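Local coordinates for ESAT-6/WXG100 secretion system protein (Streptococcus gallolyticus, PDB 7JQE) that is the extracellular part of EsaA, a membrane subunit of the type VIIb secretion system, which probably takes part in exporting bacterial toxins across the envelope, at residues E195-V203 / Q412-I423; K323-I331 / V347-L357. All coordinates share one frame; numbering follows the deposited sequence.

Contact 1: residues E195-V203 / Q412-I423; sequences EIASLMGSV and QLSKIDTASAMI. With EDO (1,2-ethanediol), chain F; EDO (1,2-ethanediol), chain X.
L199 drops its side chain as a knob into a hole formed by K415, T418, A419 and M422. Its CD1 does most of the touching, lying 3.4 Å from CG2 of T418 and 3.8 Å from SE of selenomethionine M422, whose extended chain crosses the leucine at about a right angle; CD2 faces CG of K415 instead. On one flank I196 slides antiparallel to M422 and sets its CG2 4.1 Å from CG1 of I423, while M200, also a selenomethionine, rests its CG on the CB of A419. Helices 191-200 and 396-427 thus pack side by side and nearly antiparallel, at 157° and 9.5 Å between the local axes. The type I beta turn M200-V203 carries the interface on toward the start of segment 412-423: V203 puts CG2 3.5 Å from CB of K415 and CG1 against CG1 of I416. K415 then bends at its third torsion (-91°), which brings NZ to OG of S202 at 2.9 Å and to OE1 of Q412 at 2.7 Å. The same Q412 amide gives NE2 to the backbone O of S202 (3.1 Å, 161° at the hydrogen), with the acceptor nearly in the amide plane, so both ends of the amide are engaged and its rotation is fixed. Farther out, D417, on the side of its helix turned from L199, pairs with K234 of helix 225-244 in a salt bridge and meets D417 of the second subunit. An ethanediol, probably from the crystallisation liquor, is hydrogen-bonded to OG of S414, OG1 of T418 and K234 of that subunit.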
loop_
_atom_site.group_PDB
_atom_site.type_symbol
_atom_site.label_atom_id
_atom_site.label_comp_id
_atom_site.label_asym_id
_atom_site.label_seq_id
_atom_site.Cartn_x
_atom_site.Cartn_y
_atom_site.Cartn_z
ATOM N N GLU A 195 11.933 -0.079 1.954
ATOM C CA GLU A 195 11.252 0.826 1.032
ATOM C C GLU A 195 10.435 1.868 1.788
ATOM O O GLU A 195 10.472 3.059 1.461
ATOM C CB GLU A 195 10.359 0.030 0.080
ATOM C CG GLU A 195 9.422 0.898 -0.756
ATOM C CD GLU A 195 10.162 1.948 -1.559
ATOM O OE1 GLU A 195 11.400 1.835 -1.681
ATOM O OE2 GLU A 195 9.508 2.890 -2.064
ATOM N N ILE A 196 9.690 1.432 2.803
ATOM C CA ILE A 196 8.890 2.353 3.607
ATOM C C ILE A 196 9.774 3.437 4.215
ATOM O O ILE A 196 9.460 4.633 4.144
ATOM C CB ILE A 196 8.121 1.574 4.688
ATOM C CG1 ILE A 196 7.174 0.563 4.041
ATOM C CG2 ILE A 196 7.355 2.514 5.594
ATOM C CD1 ILE A 196 6.479 -0.334 5.033
ATOM N N ALA A 197 10.891 3.039 4.830
ATOM C CA ALA A 197 11.772 4.023 5.451
ATOM C C ALA A 197 12.328 5.001 4.427
ATOM O O ALA A 197 12.535 6.178 4.741
ATOM C CB ALA A 197 12.916 3.327 6.191
ATOM N N SER A 198 12.584 4.535 3.203
ATOM C CA SER A 198 13.043 5.432 2.151
ATOM C C SER A 198 12.003 6.510 1.876
ATOM O O SER A 198 12.318 7.705 1.853
ATOM C CB SER A 198 13.349 4.636 0.885
ATOM O OG SER A 198 13.645 5.496 -0.198
ATOM N N LEU A 199 10.750 6.099 1.674
ATOM C CA LEU A 199 9.669 7.057 1.473
ATOM C C LEU A 199 9.560 8.026 2.644
ATOM O O LEU A 199 9.421 9.239 2.454
ATOM C CB LEU A 199 8.349 6.313 1.274
ATOM C CG LEU A 199 8.063 5.751 -0.117
ATOM C CD1 LEU A 199 6.857 4.829 -0.066
ATOM C CD2 LEU A 199 7.824 6.890 -1.099
HETATM N N MSE A 200 9.613 7.507 3.865
HETATM C CA MSE A 200 9.387 8.327 5.049
HETATM C C MSE A 200 10.549 9.269 5.337
HETATM O O MSE A 200 10.411 10.201 6.129
HETATM C CB MSE A 200 9.120 7.439 6.268
HETATM C CG MSE A 200 7.837 6.620 6.151
HETATM SE SE MSE A 200 7.345 5.620 7.756
HETATM C CE MSE A 200 7.381 7.055 9.076
ATOM N N GLY A 201 11.692 9.031 4.688
ATOM C CA GLY A 201 12.859 9.864 4.933
ATOM C C GLY A 201 12.656 11.320 4.556
ATOM O O GLY A 201 13.347 12.202 5.072
ATOM N N SER A 202 11.714 11.598 3.653
ATOM C CA SER A 202 11.427 12.959 3.217
ATOM C C SER A 202 10.004 13.376 3.577
ATOM O O SER A 202 9.421 14.250 2.932
ATOM C CB SER A 202 11.663 13.104 1.716
ATOM O OG SER A 202 10.732 12.333 0.984
ATOM N N VAL A 203 9.439 12.767 4.615
ATOM C CA VAL A 203 8.084 13.064 5.060
ATOM C C VAL A 203 8.123 13.518 6.512
ATOM O O VAL A 203 8.950 13.059 7.305
ATOM C CB VAL A 203 7.160 11.839 4.890
ATOM C CG1 VAL A 203 5.828 12.079 5.572
ATOM C CG2 VAL A 203 6.968 11.532 3.417
ATOM N N GLN A 412 4.186 15.664 -1.326
ATOM C CA GLN A 412 4.161 15.241 0.071
ATOM C C GLN A 412 2.922 14.409 0.378
ATOM O O GLN A 412 3.010 13.390 1.073
ATOM C CB GLN A 412 4.237 16.454 0.992
ATOM C CG GLN A 412 5.582 17.164 0.935
ATOM C CD GLN A 412 6.740 16.244 1.294
ATOM O OE1 GLN A 412 7.579 15.930 0.451
ATOM N NE2 GLN A 412 6.790 15.811 2.550
ATOM N N LEU A 413 1.759 14.829 -0.120
ATOM C CA LEU A 413 0.563 14.027 0.090
ATOM C C LEU A 413 0.696 12.662 -0.571
ATOM O O LEU A 413 0.177 11.670 -0.055
ATOM C CB LEU A 413 -0.670 14.761 -0.435
ATOM C CG LEU A 413 -1.034 16.040 0.335
ATOM C CD1 LEU A 413 -2.336 16.655 -0.176
ATOM C CD2 LEU A 413 -1.105 15.771 1.842
ATOM N N SER A 414 1.390 12.595 -1.709
ATOM C CA SER A 414 1.572 11.323 -2.392
ATOM C C SER A 414 2.438 10.376 -1.567
ATOM O O SER A 414 2.121 9.187 -1.439
ATOM C CB SER A 414 2.188 11.563 -3.771
ATOM O OG SER A 414 2.407 10.339 -4.451
ATOM N N LYS A 415 3.532 10.885 -0.997
ATOM C CA LYS A 415 4.370 10.056 -0.137
ATOM C C LYS A 415 3.597 9.569 1.084
ATOM O O LYS A 415 3.699 8.398 1.468
ATOM C CB LYS A 415 5.617 10.835 0.281
ATOM C CG LYS A 415 6.677 10.860 -0.818
ATOM C CD LYS A 415 7.902 11.685 -0.447
ATOM C CE LYS A 415 7.734 13.133 -0.888
ATOM N NZ LYS A 415 8.993 13.914 -0.754
ATOM N N ILE A 416 2.811 10.452 1.704
ATOM C CA ILE A 416 2.012 10.052 2.859
ATOM C C ILE A 416 1.045 8.942 2.476
ATOM O O ILE A 416 0.869 7.967 3.217
ATOM C CB ILE A 416 1.271 11.269 3.444
ATOM C CG1 ILE A 416 2.258 12.240 4.096
ATOM C CG2 ILE A 416 0.197 10.833 4.426
ATOM C CD1 ILE A 416 1.741 13.663 4.175
ATOM N N ASP A 417 0.401 9.069 1.312
ATOM C CA ASP A 417 -0.578 8.064 0.909
ATOM C C ASP A 417 0.093 6.729 0.609
ATOM O O ASP A 417 -0.390 5.676 1.041
ATOM C CB ASP A 417 -1.369 8.553 -0.307
ATOM C CG ASP A 417 -2.455 9.555 0.060
ATOM O OD1 ASP A 417 -3.144 9.348 1.082
ATOM O OD2 ASP A 417 -2.618 10.549 -0.679
ATOM N N THR A 418 1.206 6.756 -0.122
ATOM C CA THR A 418 1.893 5.523 -0.482
ATOM C C THR A 418 2.369 4.776 0.757
ATOM O O THR A 418 2.027 3.609 0.964
ATOM C CB THR A 418 3.065 5.833 -1.413
ATOM O OG1 THR A 418 2.558 6.367 -2.641
ATOM C CG2 THR A 418 3.866 4.560 -1.705
ATOM N N ALA A 419 3.155 5.443 1.605
ATOM C CA ALA A 419 3.718 4.769 2.770
ATOM C C ALA A 419 2.628 4.293 3.724
ATOM O O ALA A 419 2.711 3.187 4.270
ATOM C CB ALA A 419 4.691 5.695 3.492
ATOM N N SER A 420 1.599 5.113 3.944
ATOM C CA SER A 420 0.523 4.699 4.838
ATOM C C SER A 420 -0.193 3.466 4.303
ATOM O O SER A 420 -0.578 2.581 5.075
ATOM C CB SER A 420 -0.472 5.837 5.037
ATOM O OG SER A 420 -1.434 5.496 6.017
ATOM N N ALA A 421 -0.392 3.395 2.984
ATOM C CA ALA A 421 -1.071 2.241 2.404
ATOM C C ALA A 421 -0.213 0.988 2.513
ATOM O O ALA A 421 -0.734 -0.105 2.766
ATOM C CB ALA A 421 -1.434 2.518 0.948
HETATM N N MSE A 422 1.097 1.122 2.326
HETATM C CA MSE A 422 2.010 0.003 2.501
HETATM C C MSE A 422 1.914 -0.517 3.927
HETATM O O MSE A 422 1.702 -1.708 4.152
HETATM C CB MSE A 422 3.443 0.416 2.184
HETATM C CG MSE A 422 3.701 0.689 0.715
HETATM SE SE MSE A 422 5.510 1.361 0.408
HETATM C CE MSE A 422 5.542 1.242 -1.540
ATOM N N ILE A 423 2.059 0.391 4.893
ATOM C CA ILE A 423 1.957 0.001 6.296
ATOM C C ILE A 423 0.614 -0.667 6.563
ATOM O O ILE A 423 0.542 -1.724 7.200
ATOM C CB ILE A 423 2.172 1.219 7.208
ATOM C CG1 ILE A 423 3.560 1.816 6.966
ATOM C CG2 ILE A 423 2.003 0.824 8.661
ATOM C CD1 ILE A 423 3.809 3.136 7.700
HETATM C C1 EDO F . 6.118 8.895 -5.790
HETATM O O1 EDO F . 5.890 7.758 -6.631
HETATM C C2 EDO F . 5.924 8.508 -4.327
HETATM O O2 EDO F . 4.578 8.061 -4.124
HETATM C C1 EDO X . 12.232 4.257 -4.851
HETATM O O1 EDO X . 11.139 4.599 -3.985
HETATM C C2 EDO X . 13.246 3.398 -4.096
HETATM O O2 EDO X . 14.296 2.988 -4.981
#

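Contact 2: residues K323-I331 / V347-L357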
loop_
_atom_site.group_PDB
_atom_site.type_symbol
_atom_site.label_atom_id
_atom_site.label_comp_id
_atom_site.label_asym_id
_atom_site.label_seq_id
_atom_site.Cartn_x
_atom_site.Cartn_y
_atom_site.Cartn_z
ATOM N N LYS A 323 -12.108 93.060 -18.582
ATOM C CA LYS A 323 -13.388 92.460 -18.206
ATOM C C LYS A 323 -13.268 90.935 -18.126
ATOM O O LYS A 323 -13.902 90.185 -18.867
ATOM C CB LYS A 323 -14.478 92.883 -19.183
ATOM C CG LYS A 323 -13.984 93.207 -20.583
ATOM C CD LYS A 323 -13.565 94.668 -20.690
ATOM C CE LYS A 323 -13.213 95.052 -22.121
ATOM N NZ LYS A 323 -13.032 96.531 -22.268
ATOM N N GLU A 324 -12.421 90.485 -17.197
ATOM C CA GLU A 324 -12.274 89.061 -16.886
ATOM C C GLU A 324 -13.199 88.742 -15.714
ATOM O O GLU A 324 -12.802 88.717 -14.546
ATOM C CB GLU A 324 -10.823 88.724 -16.575
ATOM C CG GLU A 324 -10.203 89.641 -15.539
ATOM C CD GLU A 324 -8.738 89.347 -15.300
ATOM O OE1 GLU A 324 -8.373 88.152 -15.221
ATOM O OE2 GLU A 324 -7.953 90.316 -15.200
ATOM N N ASP A 325 -14.460 88.487 -16.049
ATOM C CA ASP A 325 -15.509 88.387 -15.051
ATOM C C ASP A 325 -15.311 87.167 -14.155
ATOM O O ASP A 325 -14.591 86.229 -14.507
ATOM C CB ASP A 325 -16.874 88.318 -15.732
ATOM C CG ASP A 325 -16.782 88.503 -17.236
ATOM O OD1 ASP A 325 -16.286 87.581 -17.921
ATOM O OD2 ASP A 325 -17.201 89.570 -17.731
ATOM N N PRO A 326 -15.940 87.163 -12.981
ATOM C CA PRO A 326 -15.856 85.991 -12.102
ATOM C C PRO A 326 -16.407 84.746 -12.784
ATOM O O PRO A 326 -17.393 84.802 -13.523
ATOM C CB PRO A 326 -16.704 86.395 -10.891
ATOM C CG PRO A 326 -16.691 87.898 -10.904
ATOM C CD PRO A 326 -16.654 88.288 -12.350
ATOM N N THR A 327 -15.760 83.611 -12.524
ATOM C CA THR A 327 -16.128 82.336 -13.126
ATOM C C THR A 327 -16.181 81.272 -12.040
ATOM O O THR A 327 -15.210 81.088 -11.300
ATOM C CB THR A 327 -15.137 81.930 -14.222
ATOM O OG1 THR A 327 -14.846 83.066 -15.049
ATOM C CG2 THR A 327 -15.726 80.828 -15.083
ATOM N N THR A 328 -17.311 80.577 -11.950
ATOM C CA THR A 328 -17.572 79.632 -10.873
ATOM C C THR A 328 -17.246 78.214 -11.334
ATOM O O THR A 328 -17.773 77.747 -12.350
ATOM C CB THR A 328 -19.027 79.728 -10.412
ATOM O OG1 THR A 328 -19.897 79.380 -11.496
ATOM C CG2 THR A 328 -19.344 81.149 -9.949
ATOM N N VAL A 329 -16.381 77.538 -10.583
ATOM C CA VAL A 329 -15.973 76.165 -10.862
ATOM C C VAL A 329 -16.578 75.260 -9.798
ATOM O O VAL A 329 -16.529 75.577 -8.604
ATOM C CB VAL A 329 -14.439 76.038 -10.889
ATOM C CG1 VAL A 329 -14.024 74.604 -11.192
ATOM C CG2 VAL A 329 -13.849 77.008 -11.908
ATOM N N THR A 330 -17.143 74.131 -10.229
ATOM C CA THR A 330 -17.900 73.267 -9.332
ATOM C C THR A 330 -17.623 71.800 -9.634
ATOM O O THR A 330 -17.046 71.444 -10.665
ATOM C CB THR A 330 -19.408 73.523 -9.435
ATOM O OG1 THR A 330 -19.877 73.090 -10.719
ATOM C CG2 THR A 330 -19.714 75.002 -9.251
ATOM N N ILE A 331 -18.065 70.951 -8.709
ATOM C CA ILE A 331 -17.992 69.498 -8.825
ATOM C C ILE A 331 -19.409 68.963 -8.683
ATOM O O ILE A 331 -20.036 69.137 -7.632
ATOM C CB ILE A 331 -17.071 68.889 -7.754
ATOM C CG1 ILE A 331 -15.632 69.373 -7.938
ATOM C CG2 ILE A 331 -17.156 67.371 -7.775
ATOM C CD1 ILE A 331 -14.826 69.372 -6.659
ATOM N N VAL A 347 -17.487 72.212 -2.802
ATOM C CA VAL A 347 -17.761 71.683 -4.129
ATOM C C VAL A 347 -17.950 72.780 -5.162
ATOM O O VAL A 347 -18.121 72.476 -6.347
ATOM C CB VAL A 347 -18.985 70.745 -4.118
ATOM C CG1 VAL A 347 -18.701 69.521 -3.263
ATOM C CG2 VAL A 347 -20.211 71.481 -3.608
ATOM N N SER A 348 -17.917 74.046 -4.752
ATOM C CA SER A 348 -18.136 75.170 -5.654
ATOM C C SER A 348 -17.126 76.266 -5.353
ATOM O O SER A 348 -16.923 76.631 -4.190
ATOM C CB SER A 348 -19.564 75.712 -5.521
ATOM O OG SER A 348 -19.827 76.696 -6.501
ATOM N N LYS A 349 -16.498 76.788 -6.404
ATOM C CA LYS A 349 -15.546 77.879 -6.279
ATOM C C LYS A 349 -15.801 78.908 -7.371
ATOM O O LYS A 349 -16.289 78.579 -8.455
ATOM C CB LYS A 349 -14.098 77.381 -6.364
ATOM C CG LYS A 349 -13.394 77.272 -5.027
ATOM C CD LYS A 349 -11.981 76.731 -5.199
ATOM C CE LYS A 349 -11.223 76.738 -3.883
ATOM N NZ LYS A 349 -11.969 76.025 -2.816
ATOM N N THR A 350 -15.468 80.161 -7.069
ATOM C CA THR A 350 -15.524 81.255 -8.029
ATOM C C THR A 350 -14.154 81.917 -8.085
ATOM O O THR A 350 -13.599 82.290 -7.046
ATOM C CB THR A 350 -16.598 82.283 -7.657
ATOM O OG1 THR A 350 -16.743 83.226 -8.725
ATOM C CG2 THR A 350 -16.216 83.033 -6.388
ATOM N N ILE A 351 -13.608 82.052 -9.292
ATOM C CA ILE A 351 -12.284 82.621 -9.489
ATOM C C ILE A 351 -12.398 83.859 -10.377
ATOM O O ILE A 351 -13.424 84.108 -11.011
ATOM C CB ILE A 351 -11.302 81.606 -10.099
ATOM C CG1 ILE A 351 -11.758 81.214 -11.504
ATOM C CG2 ILE A 351 -11.195 80.374 -9.215
ATOM C CD1 ILE A 351 -10.834 80.241 -12.196
ATOM N N SER A 352 -11.311 84.642 -10.408
ATOM C CA SER A 352 -11.206 85.762 -11.336
ATOM C C SER A 352 -9.809 85.872 -11.941
ATOM O O SER A 352 -9.449 86.938 -12.456
ATOM C CB SER A 352 -11.572 87.091 -10.656
ATOM O OG SER A 352 -12.950 87.136 -10.328
ATOM N N LYS A 353 -9.016 84.803 -11.893
ATOM C CA LYS A 353 -7.666 84.828 -12.436
ATOM C C LYS A 353 -7.177 83.399 -12.632
ATOM O O LYS A 353 -7.646 82.475 -11.962
ATOM C CB LYS A 353 -6.714 85.602 -11.515
ATOM C CG LYS A 353 -5.288 85.660 -12.020
ATOM C CD LYS A 353 -5.244 86.135 -13.463
ATOM C CE LYS A 353 -3.839 86.035 -14.029
ATOM N NZ LYS A 353 -3.800 86.385 -15.473
ATOM N N ALA A 354 -6.235 83.230 -13.561
ATOM C CA ALA A 354 -5.629 81.924 -13.787
ATOM C C ALA A 354 -5.084 81.369 -12.480
ATOM O O ALA A 354 -4.499 82.096 -11.674
ATOM C CB ALA A 354 -4.512 82.026 -14.829
ATOM N N GLN A 355 -5.270 80.069 -12.273
ATOM C CA GLN A 355 -5.081 79.512 -10.942
ATOM C C GLN A 355 -5.033 77.994 -11.039
ATOM O O GLN A 355 -5.429 77.408 -12.049
ATOM C CB GLN A 355 -6.208 79.966 -10.009
ATOM C CG GLN A 355 -6.086 79.560 -8.562
ATOM C CD GLN A 355 -7.101 80.285 -7.696
ATOM O OE1 GLN A 355 -7.722 81.258 -8.133
ATOM N NE2 GLN A 355 -7.277 79.818 -6.467
ATOM N N SER A 356 -4.530 77.370 -9.978
ATOM C CA SER A 356 -4.512 75.920 -9.846
ATOM C C SER A 356 -5.405 75.515 -8.682
ATOM O O SER A 356 -5.387 76.151 -7.624
ATOM C CB SER A 356 -3.089 75.394 -9.624
ATOM O OG SER A 356 -2.232 75.776 -10.687
ATOM N N LEU A 357 -6.188 74.459 -8.882
ATOM C CA LEU A 357 -7.084 73.943 -7.858
ATOM C C LEU A 357 -6.758 72.483 -7.582
ATOM O O LEU A 357 -6.456 71.718 -8.504
ATOM C CB LEU A 357 -8.551 74.080 -8.275
ATOM C CG LEU A 357 -9.074 75.491 -8.542
ATOM C CD1 LEU A 357 -10.535 75.445 -8.970
ATOM C CD2 LEU A 357 -8.896 76.384 -7.319
#
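With chi1 of T328 and T330 at 62° and 68°, each threonine holds OG1 between its backbone N and carbonyl carbon and turns CG2 toward the neighbouring strand. There CG2 of T328 comes 3.5 Å from OG1 of T350, and CG2 of T330 comes close to OG of S348; in T350 and S348 the hydroxyl lies anti to the backbone N, facing these methyls. The two couples are the non-hydrogen-bonded pairs of an antiparallel ladder between strands 327-335 and 348-351, the latter an outermost strand of a four-stranded sheet within this chain. The hydrogen-bonded pairs lie between and beside them. T327 and I351 exchange both backbone bonds, N of T327 to O of I351 at 2.8 Å and N of I351 to O of T327 at 2.7 Å; V329 and K349 form the next hydrogen-bonded pair, though its N-O distances are modelled too short for their exact lengths to be trusted. Beyond them, N of I331 reaches O of V347 at 2.8 Å. The threonine-serine face is polar and largely open, though OG1 of T330 has a partner in N378 of the adjoining strand 369-379. T327, V329 and I351 look to the other face, where V329 sets CG2 4.4 Å from CD1 of I351 and CG1 4.2 Å from CD1 of L357. L357 belongs to strand 355-363 of a second, three-stranded sheet, so its contact with V329 joins the two sheets through their apolar side chains; L377 and I379 also cover V329. K349 starts on this face as well, but its chain leads away to salt bridges with D343 and D344. Just before the strand, CA of P326 makes a bent CA-H...O contact with O of I351, 3.3 Å away.

Contacts 1 and 2 belong to different parts of a very elongated chain. Contact 1 lies in the helical middle, its centre about 10 Å from that of the chain, whereas contact 2 sits about 82 Å from it, in the beta region, at the end of the molecule away from the modelled chain termini. Their centres are about 77 Å apart and their nearest atoms about 53 Å, so they do not touch. In sequence both segments of contact 2 fall between those of contact 1: the chain leaves the helical region, builds the two sheets and returns through helix 396-427. The bound ethanediols and the second subunit's neighbouring residues are features of contact 1; contact 2 pairs strands of the beta region.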